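Local coordinates for protein AimR transcriptional regulator (Bacillus phage phi3T, PDB 5ZVV) that activates transcription of the phage aimX locus as a homodimer and is switched to an inactive monomer by the arbitrium peptide, which favours lysogeny, at residues 5-8 with 9-13; 27-30 with 31-35; 120-124 with 125-129; 129-132 with 133-136. All coordinates share one frame; numbering follows the deposited sequence.

Contact 1 (5-8 with 9-13)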
loop_
_atom_site.group_PDB
_atom_site.type_symbol
_atom_site.label_atom_id
_atom_site.label_comp_id
_atom_site.label_asym_id
_atom_site.label_seq_id
_atom_site.Cartn_x
_atom_site.Cartn_y
_atom_site.Cartn_z
HETATM N N MSE A 5 -18.662 25.840 39.186
HETATM C CA MSE A 5 -17.238 26.082 39.372
HETATM C C MSE A 5 -16.722 27.168 38.440
HETATM O O MSE A 5 -15.825 27.930 38.799
HETATM C CB MSE A 5 -16.448 24.791 39.166
HETATM C CG MSE A 5 -16.721 23.737 40.218
HETATM SE SE MSE A 5 -15.630 22.151 39.948
HETATM C CE MSE A 5 -16.878 20.831 40.668
ATOM N N ILE A 6 -17.291 27.234 37.236
ATOM C CA ILE A 6 -16.942 28.309 36.314
ATOM C C ILE A 6 -17.383 29.653 36.881
ATOM O O ILE A 6 -16.603 30.609 36.938
ATOM C CB ILE A 6 -17.556 28.049 34.928
ATOM C CG1 ILE A 6 -16.945 26.790 34.308
ATOM C CG2 ILE A 6 -17.358 29.260 34.023
ATOM C CD1 ILE A 6 -17.743 26.227 33.157
ATOM N N LYS A 7 -18.640 29.737 37.325
ATOM C CA LYS A 7 -19.149 30.986 37.880
ATOM C C LYS A 7 -18.345 31.424 39.099
ATOM O O LYS A 7 -18.025 32.610 39.244
ATOM C CB LYS A 7 -20.627 30.835 38.238
ATOM C CG LYS A 7 -21.236 32.079 38.865
ATOM C CD LYS A 7 -22.714 31.882 39.162
ATOM C CE LYS A 7 -23.321 33.131 39.785
ATOM N NZ LYS A 7 -24.782 32.979 40.024
ATOM N N ASN A 8 -17.997 30.480 39.980
ATOM C CA ASN A 8 -17.265 30.830 41.197
ATOM C C ASN A 8 -15.896 31.416 40.877
ATOM O O ASN A 8 -15.444 32.354 41.546
ATOM C CB ASN A 8 -17.119 29.604 42.100
ATOM C CG ASN A 8 -18.447 29.122 42.648
ATOM O OD1 ASN A 8 -19.388 29.900 42.806
ATOM N ND2 ASN A 8 -18.529 27.830 42.942
ATOM N N GLU A 9 -15.213 30.872 39.868
ATOM C CA GLU A 9 -13.932 31.442 39.463
ATOM C C GLU A 9 -14.113 32.841 38.888
ATOM O O GLU A 9 -13.314 33.744 39.165
ATOM C CB GLU A 9 -13.246 30.528 38.448
ATOM C CG GLU A 9 -12.521 29.359 39.074
ATOM C CD GLU A 9 -11.384 29.806 39.969
ATOM O OE1 GLU A 9 -10.546 30.609 39.504
ATOM O OE2 GLU A 9 -11.339 29.369 41.138
ATOM N N CYS A 10 -15.168 33.040 38.097
ATOM C CA CYS A 10 -15.401 34.330 37.459
ATOM C C CYS A 10 -15.912 35.378 38.439
ATOM O O CYS A 10 -15.684 36.575 38.228
ATOM C CB CYS A 10 -16.382 34.162 36.296
ATOM S SG CYS A 10 -15.812 33.031 35.004
ATOM N N GLU A 11 -16.605 34.966 39.504
ATOM C CA GLU A 11 -17.092 35.939 40.476
ATOM C C GLU A 11 -15.965 36.556 41.292
ATOM O O GLU A 11 -16.139 37.650 41.838
ATOM C CB GLU A 11 -18.112 35.298 41.418
ATOM C CG GLU A 11 -19.456 34.986 40.779
ATOM C CD GLU A 11 -20.456 34.433 41.777
ATOM O OE1 GLU A 11 -21.523 35.059 41.963
ATOM O OE2 GLU A 11 -20.168 33.379 42.383
ATOM N N LYS A 12 -14.820 35.885 41.388
ATOM C CA LYS A 12 -13.682 36.414 42.126
ATOM C C LYS A 12 -12.823 37.361 41.303
ATOM O O LYS A 12 -11.927 38.002 41.863
ATOM C CB LYS A 12 -12.802 35.271 42.646
ATOM C CG LYS A 12 -13.120 34.813 44.061
ATOM C CD LYS A 12 -14.494 34.172 44.152
ATOM C CE LYS A 12 -14.730 33.587 45.534
ATOM N NZ LYS A 12 -13.694 32.576 45.881
ATOM N N ASP A 13 -13.068 37.468 39.997
ATOM C CA ASP A 13 -12.227 38.282 39.122
ATOM C C ASP A 13 -13.133 38.880 38.048
ATOM O O ASP A 13 -13.527 38.183 37.106
ATOM C CB ASP A 13 -11.106 37.443 38.522
ATOM C CG ASP A 13 -10.016 38.283 37.876
ATOM O OD1 ASP A 13 -10.345 39.227 37.125
ATOM O OD2 ASP A 13 -8.825 37.995 38.118
#
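The carbonyl oxygen of K7 takes the amide hydrogen of E11, with E11 N 2.8 Å from K7 O. This is one of three successive i to i+4 bonds near the end of helix 2-11; the others run from C10 N to I6 O at 3.1 Å, in the carbonyl plane, and from E9 N to the carbonyl oxygen of M5 (a selenomethionine), the donor standing above the plane of M5's own carbonyl.

Over this backbone the side chains of K7 and E11 pass each other at a slant. K7 sends CG anti to its backbone N (chi1 178°) and stays extended to the end, which brings its methylene CE to 3.4 Å from OE1 of E11. The ammonium lies farther off, NZ being 4.3 Å from E11 OE1, too long for a salt bridge although the opposite charges probably attract. The other carboxylate oxygen, E11 OE2, is 3.6 Å from OD1 of N8, whose amide runs alongside with its plane 24° from the carboxylate. K12 bends back at chi2 and lays CD against N8 O at 3.3 Å.

On the buried side, I6 CG2 meets C10 SG at 4.2 Å. I6 continues onto L49, I52 and L56 of helix 47-56, whereas C10 faces F32 and Y33 of helix 29-36 and A17 and L20 of helix 14-24, which places helix 2-11 against three other N-terminal helices.

Contact 2 (27-30 with 31-35)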
loop_
_atom_site.group_PDB
_atom_site.type_symbol
_atom_site.label_atom_id
_atom_site.label_comp_id
_atom_site.label_asym_id
_atom_site.label_seq_id
_atom_site.Cartn_x
_atom_site.Cartn_y
_atom_site.Cartn_z
ATOM N N GLU A 27 -22.030 39.731 26.539
ATOM C CA GLU A 27 -21.650 41.045 26.989
ATOM C C GLU A 27 -21.899 41.211 28.448
ATOM O O GLU A 27 -21.226 41.950 29.088
ATOM C CB GLU A 27 -22.436 42.093 26.285
ATOM C CG GLU A 27 -21.669 42.695 25.173
ATOM C CD GLU A 27 -21.914 44.172 25.041
ATOM O OE1 GLU A 27 -21.099 44.946 25.583
ATOM O OE2 GLU A 27 -22.926 44.525 24.392
ATOM N N LYS A 28 -22.893 40.525 28.950
ATOM C CA LYS A 28 -23.231 40.542 30.366
ATOM C C LYS A 28 -22.870 39.204 30.994
ATOM O O LYS A 28 -23.163 38.142 30.433
ATOM C CB LYS A 28 -24.721 40.834 30.572
ATOM C CG LYS A 28 -25.145 42.242 30.165
ATOM C CD LYS A 28 -24.620 43.289 31.139
ATOM C CE LYS A 28 -25.123 44.680 30.777
ATOM N NZ LYS A 28 -24.732 45.704 31.787
ATOM N N VAL A 29 -22.232 39.261 32.166
ATOM C CA VAL A 29 -21.775 38.047 32.830
ATOM C C VAL A 29 -22.938 37.163 33.257
ATOM O O VAL A 29 -22.759 35.956 33.447
ATOM C CB VAL A 29 -20.879 38.399 34.039
ATOM C CG1 VAL A 29 -19.604 39.087 33.575
ATOM C CG2 VAL A 29 -21.635 39.272 35.032
ATOM N N ASN A 30 -24.137 37.731 33.408
ATOM C CA ASN A 30 -25.271 36.926 33.849
ATOM C C ASN A 30 -25.700 35.936 32.774
ATOM O O ASN A 30 -25.975 34.767 33.074
ATOM C CB ASN A 30 -26.433 37.829 34.254
ATOM C CG ASN A 30 -26.764 37.721 35.729
ATOM O OD1 ASN A 30 -26.124 38.355 36.569
ATOM N ND2 ASN A 30 -27.767 36.912 36.052
ATOM N N GLY A 31 -25.767 36.377 31.517
ATOM C CA GLY A 31 -26.076 35.451 30.442
ATOM C C GLY A 31 -25.005 34.394 30.268
ATOM O O GLY A 31 -25.300 33.254 29.897
ATOM N N PHE A 32 -23.749 34.756 30.535
ATOM C CA PHE A 32 -22.662 33.789 30.476
ATOM C C PHE A 32 -22.813 32.733 31.563
ATOM O O PHE A 32 -22.690 31.531 31.294
ATOM C CB PHE A 32 -21.325 34.520 30.598
ATOM C CG PHE A 32 -20.145 33.615 30.756
ATOM C CD1 PHE A 32 -19.753 32.781 29.726
ATOM C CD2 PHE A 32 -19.415 33.611 31.932
ATOM C CE1 PHE A 32 -18.662 31.948 29.866
ATOM C CE2 PHE A 32 -18.321 32.783 32.079
ATOM C CZ PHE A 32 -17.944 31.950 31.045
ATOM N N TYR A 33 -23.102 33.165 32.795
ATOM C CA TYR A 33 -23.324 32.220 33.886
ATOM C C TYR A 33 -24.524 31.325 33.601
ATOM O O TYR A 33 -24.493 30.126 33.897
ATOM C CB TYR A 33 -23.516 32.969 35.206
ATOM C CG TYR A 33 -22.298 33.745 35.664
ATOM C CD1 TYR A 33 -21.016 33.339 35.311
ATOM C CD2 TYR A 33 -22.431 34.887 36.445
ATOM C CE1 TYR A 33 -19.904 34.047 35.725
ATOM C CE2 TYR A 33 -21.324 35.599 36.862
ATOM C CZ TYR A 33 -20.064 35.177 36.499
ATOM O OH TYR A 33 -18.964 35.889 36.914
ATOM N N LYS A 34 -25.592 31.890 33.031
ATOM C CA LYS A 34 -26.726 31.063 32.631
ATOM C C LYS A 34 -26.299 30.028 31.600
ATOM O O LYS A 34 -26.702 28.862 31.677
ATOM C CB LYS A 34 -27.857 31.938 32.081
ATOM C CG LYS A 34 -29.143 31.191 31.689
ATOM C CD LYS A 34 -30.252 32.122 31.194
ATOM C CE LYS A 34 -31.504 31.353 30.790
ATOM N NZ LYS A 34 -32.590 32.259 30.306
ATOM N N PHE A 35 -25.475 30.436 30.631
ATOM C CA PHE A 35 -25.031 29.502 29.601
ATOM C C PHE A 35 -24.233 28.354 30.202
ATOM O O PHE A 35 -24.529 27.181 29.948
ATOM C CB PHE A 35 -24.202 30.223 28.536
ATOM C CG PHE A 35 -23.397 29.286 27.675
ATOM C CD1 PHE A 35 -24.028 28.348 26.869
ATOM C CD2 PHE A 35 -22.015 29.333 27.680
ATOM C CE1 PHE A 35 -23.288 27.478 26.083
ATOM C CE2 PHE A 35 -21.270 28.469 26.894
ATOM C CZ PHE A 35 -21.908 27.540 26.094
#
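V29 and Y33, one helical turn apart, lie side by side and point the same way. Y33 has CG anti to its own carbonyl carbon (chi1 -64°), which swings the ring back over the preceding turn: V29 CB is 4.0 Å from Y33 CE2, and V29 O lies over one face of the ring, 3.1 Å above its plane and offset toward the rim. The same oxygen also accepts the amide of Y33, Y33 N to V29 O being 2.9 Å with an N-H...O angle of 163°. Ring and amide of one residue therefore both meet a single carbonyl.

F32 takes the other course. With chi1 at 171° its ring leads away from the first turn, and CB stays behind, 3.5 Å from V29 O. K34 also has CG directed away from its backbone N and an extended chain; its CB rests 3.5 Å from N30 O, which accepts K34 N at 2.9 Å. The bond from F32 N to K28 O is weak.

Farther out, Y33 packs on helix 2-11, and F32 on A21 and A24 of helix 14-24. K28 is the N-cap residue of a short amphipathic helix, 29-36, which sets these two aromatic residues into an N-terminal helical bundle.

Contact 3 (120-124 with 125-129)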
loop_
_atom_site.group_PDB
_atom_site.type_symbol
_atom_site.label_atom_id
_atom_site.label_comp_id
_atom_site.label_asym_id
_atom_site.label_seq_id
_atom_site.Cartn_x
_atom_site.Cartn_y
_atom_site.Cartn_z
ATOM N N HIS A 120 -13.238 2.411 15.136
ATOM C CA HIS A 120 -11.998 3.173 15.267
ATOM C C HIS A 120 -11.163 2.667 16.438
ATOM O O HIS A 120 -9.951 2.440 16.312
ATOM C CB HIS A 120 -12.343 4.656 15.435
ATOM C CG HIS A 120 -11.170 5.532 15.744
ATOM N ND1 HIS A 120 -10.015 5.525 14.995
ATOM C CD2 HIS A 120 -10.988 6.467 16.707
ATOM C CE1 HIS A 120 -9.164 6.405 15.491
ATOM N NE2 HIS A 120 -9.730 6.991 16.530
ATOM N N ARG A 121 -11.812 2.465 17.586
ATOM C CA ARG A 121 -11.106 2.029 18.785
ATOM C C ARG A 121 -10.632 0.587 18.660
ATOM O O ARG A 121 -9.541 0.245 19.133
ATOM C CB ARG A 121 -12.010 2.201 20.004
ATOM C CG ARG A 121 -12.229 3.656 20.376
ATOM C CD ARG A 121 -10.943 4.256 20.907
ATOM N NE ARG A 121 -10.585 3.668 22.192
ATOM C CZ ARG A 121 -9.339 3.468 22.607
ATOM N NH1 ARG A 121 -8.315 3.798 21.833
ATOM N NH2 ARG A 121 -9.118 2.923 23.794
ATOM N N LYS A 122 -11.437 -0.274 18.035
ATOM C CA LYS A 122 -10.991 -1.643 17.797
ATOM C C LYS A 122 -9.787 -1.679 16.867
ATOM O O LYS A 122 -8.925 -2.556 16.998
ATOM C CB LYS A 122 -12.136 -2.480 17.230
ATOM C CG LYS A 122 -13.235 -2.778 18.237
ATOM C CD LYS A 122 -14.363 -3.575 17.603
ATOM C CE LYS A 122 -15.471 -3.847 18.603
ATOM N NZ LYS A 122 -16.623 -4.550 17.975
ATOM N N LEU A 123 -9.706 -0.733 15.928
ATOM C CA LEU A 123 -8.513 -0.625 15.095
ATOM C C LEU A 123 -7.323 -0.128 15.904
ATOM O O LEU A 123 -6.197 -0.603 15.714
ATOM C CB LEU A 123 -8.778 0.298 13.905
ATOM C CG LEU A 123 -9.602 -0.270 12.749
ATOM C CD1 LEU A 123 -9.977 0.836 11.774
ATOM C CD2 LEU A 123 -8.837 -1.370 12.036
ATOM N N ASN A 124 -7.552 0.830 16.809
ATOM C CA ASN A 124 -6.471 1.310 17.666
ATOM C C ASN A 124 -5.860 0.174 18.478
ATOM O O ASN A 124 -4.634 0.089 18.618
ATOM C CB ASN A 124 -6.978 2.410 18.601
ATOM C CG ASN A 124 -7.464 3.640 17.856
ATOM O OD1 ASN A 124 -8.211 4.452 18.406
ATOM N ND2 ASN A 124 -7.048 3.784 16.599
ATOM N N LYS A 125 -6.698 -0.707 19.018
ATOM C CA LYS A 125 -6.247 -1.825 19.836
ATOM C C LYS A 125 -5.886 -3.059 19.016
ATOM O O LYS A 125 -5.511 -4.082 19.600
ATOM C CB LYS A 125 -7.327 -2.200 20.854
ATOM C CG LYS A 125 -7.843 -1.049 21.697
ATOM C CD LYS A 125 -9.111 -1.467 22.422
ATOM C CE LYS A 125 -9.678 -0.345 23.268
ATOM N NZ LYS A 125 -10.980 -0.745 23.871
ATOM N N ASN A 126 -5.993 -2.987 17.687
ATOM C CA ASN A 126 -5.769 -4.136 16.805
ATOM C C ASN A 126 -6.663 -5.314 17.198
ATOM O O ASN A 126 -6.238 -6.471 17.203
ATOM C CB ASN A 126 -4.293 -4.544 16.786
ATOM C CG ASN A 126 -3.963 -5.496 15.650
ATOM O OD1 ASN A 126 -4.794 -5.748 14.776
ATOM N ND2 ASN A 126 -2.746 -6.027 15.655
ATOM N N GLU A 127 -7.914 -5.012 17.542
ATOM C CA GLU A 127 -8.900 -6.030 17.874
ATOM C C GLU A 127 -9.798 -6.374 16.697
ATOM O O GLU A 127 -10.658 -7.251 16.822
ATOM C CB GLU A 127 -9.751 -5.575 19.065
ATOM C CG GLU A 127 -8.970 -5.436 20.363
ATOM C CD GLU A 127 -9.789 -4.812 21.476
ATOM O OE1 GLU A 127 -10.863 -4.246 21.180
ATOM O OE2 GLU A 127 -9.360 -4.887 22.648
ATOM N N ILE A 128 -9.620 -5.702 15.561
ATOM C CA ILE A 128 -10.372 -5.982 14.347
ATOM C C ILE A 128 -9.429 -5.813 13.165
ATOM O O ILE A 128 -8.448 -5.067 13.230
ATOM C CB ILE A 128 -11.612 -5.068 14.209
ATOM C CG1 ILE A 128 -12.575 -5.610 13.150
ATOM C CG2 ILE A 128 -11.198 -3.641 13.873
ATOM C CD1 ILE A 128 -13.766 -4.712 12.895
ATOM N N SER A 129 -9.716 -6.536 12.087
ATOM C CA SER A 129 -8.949 -6.374 10.866
ATOM C C SER A 129 -9.340 -5.076 10.164
ATOM O O SER A 129 -10.430 -4.532 10.362
ATOM C CB SER A 129 -9.166 -7.565 9.933
ATOM O OG SER A 129 -8.622 -7.310 8.649
#
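R121 is bent at chi2 and chi3 (-69° and -68°), curling its guanidinium toward the end of the helix and K125, while K125 runs extended beyond CG and crosses it at a slant. K125 CE consequently comes over one face of the guanidinium, 3.4 Å from R121 NH2. The two cationic ends approach, K125 NZ standing 4.1 Å from R121 NH2, but D96 of helix 92-103 serves both: it forms a salt bridge with R121 NE and a long, weak ion pair with K125 NZ, and probably offsets the like charges.

The chain leaves helix 108-124 through a Schellman motif. N126 adopts positive phi (55°), and two amides turn back into the last turn: E127 N reaches K122 O at 2.7 Å, in the carbonyl plane, and N126 N reaches L123 O at 3.1 Å from well above that carbonyl's plane. K125 N still makes a regular helical bond to R121 O.

Beyond the turn, I128 points back toward the helix. Its CG2 meets K122 CB at 3.7 Å and L123 CD2 at 3.8 Å, an apolar contact with the last turn of the helix. E127 crosses K122 at about a right angle, its OE1 4.1 Å from K122 CG.

Contact 4 (129-132 with 133-136)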
loop_
_atom_site.group_PDB
_atom_site.type_symbol
_atom_site.label_atom_id
_atom_site.label_comp_id
_atom_site.label_asym_id
_atom_site.label_seq_id
_atom_site.Cartn_x
_atom_site.Cartn_y
_atom_site.Cartn_z
ATOM N N SER A 129 -9.716 -6.536 12.087
ATOM C CA SER A 129 -8.949 -6.374 10.866
ATOM C C SER A 129 -9.340 -5.076 10.164
ATOM O O SER A 129 -10.430 -4.532 10.362
ATOM C CB SER A 129 -9.166 -7.565 9.933
ATOM O OG SER A 129 -8.622 -7.310 8.649
ATOM N N LEU A 130 -8.424 -4.576 9.335
ATOM C CA LEU A 130 -8.705 -3.369 8.566
ATOM C C LEU A 130 -9.824 -3.614 7.560
ATOM O O LEU A 130 -10.753 -2.806 7.434
ATOM C CB LEU A 130 -7.431 -2.895 7.868
ATOM C CG LEU A 130 -7.450 -1.509 7.228
ATOM C CD1 LEU A 130 -6.109 -0.830 7.440
ATOM C CD2 LEU A 130 -7.768 -1.605 5.744
ATOM N N ASN A 131 -9.753 -4.733 6.838
ATOM C CA ASN A 131 -10.836 -5.090 5.930
ATOM C C ASN A 131 -12.111 -5.421 6.695
ATOM O O ASN A 131 -13.211 -5.120 6.219
ATOM C CB ASN A 131 -10.418 -6.264 5.043
ATOM C CG ASN A 131 -9.338 -5.886 4.051
ATOM O OD1 ASN A 131 -8.643 -4.883 4.223
ATOM N ND2 ASN A 131 -9.195 -6.686 3.000
ATOM N N ASP A 132 -11.982 -6.037 7.875
ATOM C CA ASP A 132 -13.147 -6.251 8.729
ATOM C C ASP A 132 -13.751 -4.926 9.170
ATOM O O ASP A 132 -14.972 -4.813 9.329
ATOM C CB ASP A 132 -12.766 -7.091 9.947
ATOM C CG ASP A 132 -12.602 -8.559 9.619
ATOM O OD1 ASP A 132 -12.866 -8.946 8.463
ATOM O OD2 ASP A 132 -12.212 -9.326 10.527
ATOM N N ALA A 133 -12.908 -3.914 9.388
ATOM C CA ALA A 133 -13.418 -2.587 9.714
ATOM C C ALA A 133 -14.107 -1.949 8.518
ATOM O O ALA A 133 -15.082 -1.208 8.687
ATOM C CB ALA A 133 -12.284 -1.693 10.216
ATOM N N ILE A 134 -13.622 -2.225 7.306
ATOM C CA ILE A 134 -14.282 -1.708 6.111
ATOM C C ILE A 134 -15.648 -2.365 5.928
ATOM O O ILE A 134 -16.643 -1.690 5.634
ATOM C CB ILE A 134 -13.376 -1.906 4.883
ATOM C CG1 ILE A 134 -12.066 -1.132 5.064
ATOM C CG2 ILE A 134 -14.090 -1.469 3.611
ATOM C CD1 ILE A 134 -11.080 -1.316 3.934
ATOM N N ARG A 135 -15.722 -3.687 6.111
ATOM C CA ARG A 135 -16.996 -4.388 5.972
ATOM C C ARG A 135 -17.981 -3.959 7.052
ATOM O O ARG A 135 -19.133 -3.620 6.755
ATOM C CB ARG A 135 -16.777 -5.900 6.022
ATOM C CG ARG A 135 -15.890 -6.432 4.916
ATOM C CD ARG A 135 -15.803 -7.947 4.951
ATOM N NE ARG A 135 -14.620 -8.426 4.244
ATOM C CZ ARG A 135 -13.494 -8.796 4.843
ATOM N NH1 ARG A 135 -13.400 -8.753 6.165
ATOM N NH2 ARG A 135 -12.462 -9.215 4.124
ATOM N N GLU A 136 -17.546 -3.981 8.315
ATOM C CA GLU A 136 -18.409 -3.543 9.409
ATOM C C GLU A 136 -18.862 -2.104 9.212
ATOM O O GLU A 136 -20.014 -1.761 9.502
ATOM C CB GLU A 136 -17.683 -3.700 10.745
ATOM C CG GLU A 136 -17.965 -5.015 11.439
ATOM C CD GLU A 136 -19.426 -5.162 11.815
ATOM O OE1 GLU A 136 -19.980 -4.225 12.427
ATOM O OE2 GLU A 136 -20.025 -6.206 11.485
#
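R135 reaches back over N131 and D132, and its course can be traced outward from the backbone. CB starts 3.7 Å from N131 O. CG, anti to the residue's own carbonyl carbon (chi1 -61°), comes closer to that oxygen, at 3.3 Å, and the chain then runs extended through CD to NE, drawing away from it. At CZ the guanidinium turns back across the first turn of the helix, with the backbone carbon of N131 over one of its faces. NH2 ends 3.7 Å from N131 CB. NH1 is directed to OD1 of D132, which sits at the guanidinium edge; the pair is modelled as a salt bridge, but the two atoms are too close for their placing to be trusted, so its exact geometry is doubtful.

Beneath these side chains the backbone is regular: R135 N bonds to N131 O and E136 N to D132 O, and A133 N is 2.7 Å from S129 O. S129 is the N-cap residue, and its OG accepts N131 N in a weak capping bond. On another side of the helix L130 CD2 meets I134 CD1 at 3.8 Å.

Helix 130-139 meets two helices of its own chain and the second subunit. L130 packs on A158 and Y159 of helix 145-161, while A133 and E136 touch L123 and L119 of helix 108-124. N131 and R135 both pack on I134 of the second subunit, and I134 on N131 of that subunit, which puts this turn at the dimer contact.

In the fold
The four contacts form two pairs. Contacts 1 and 2 touch in the N-terminal helices, where C10 CB lies 3.2 Å from Y33 OH and K7 CG packs on the Y33 ring; both are partly buried, with apolar or aromatic inner faces and polar outer ones. Contacts 3 and 4 share S129 and adjoin through L123 and I128 against A133, joining helix 108-124 to helix 130-139. Contact 3 is a surface turn of backbone capping, charged chains and an apolar I128; contact 4, partly buried, opens the next helix and meets the second subunit. The pairs stand far apart: the centres of contacts 1 and 4 are about 48 Å from each other.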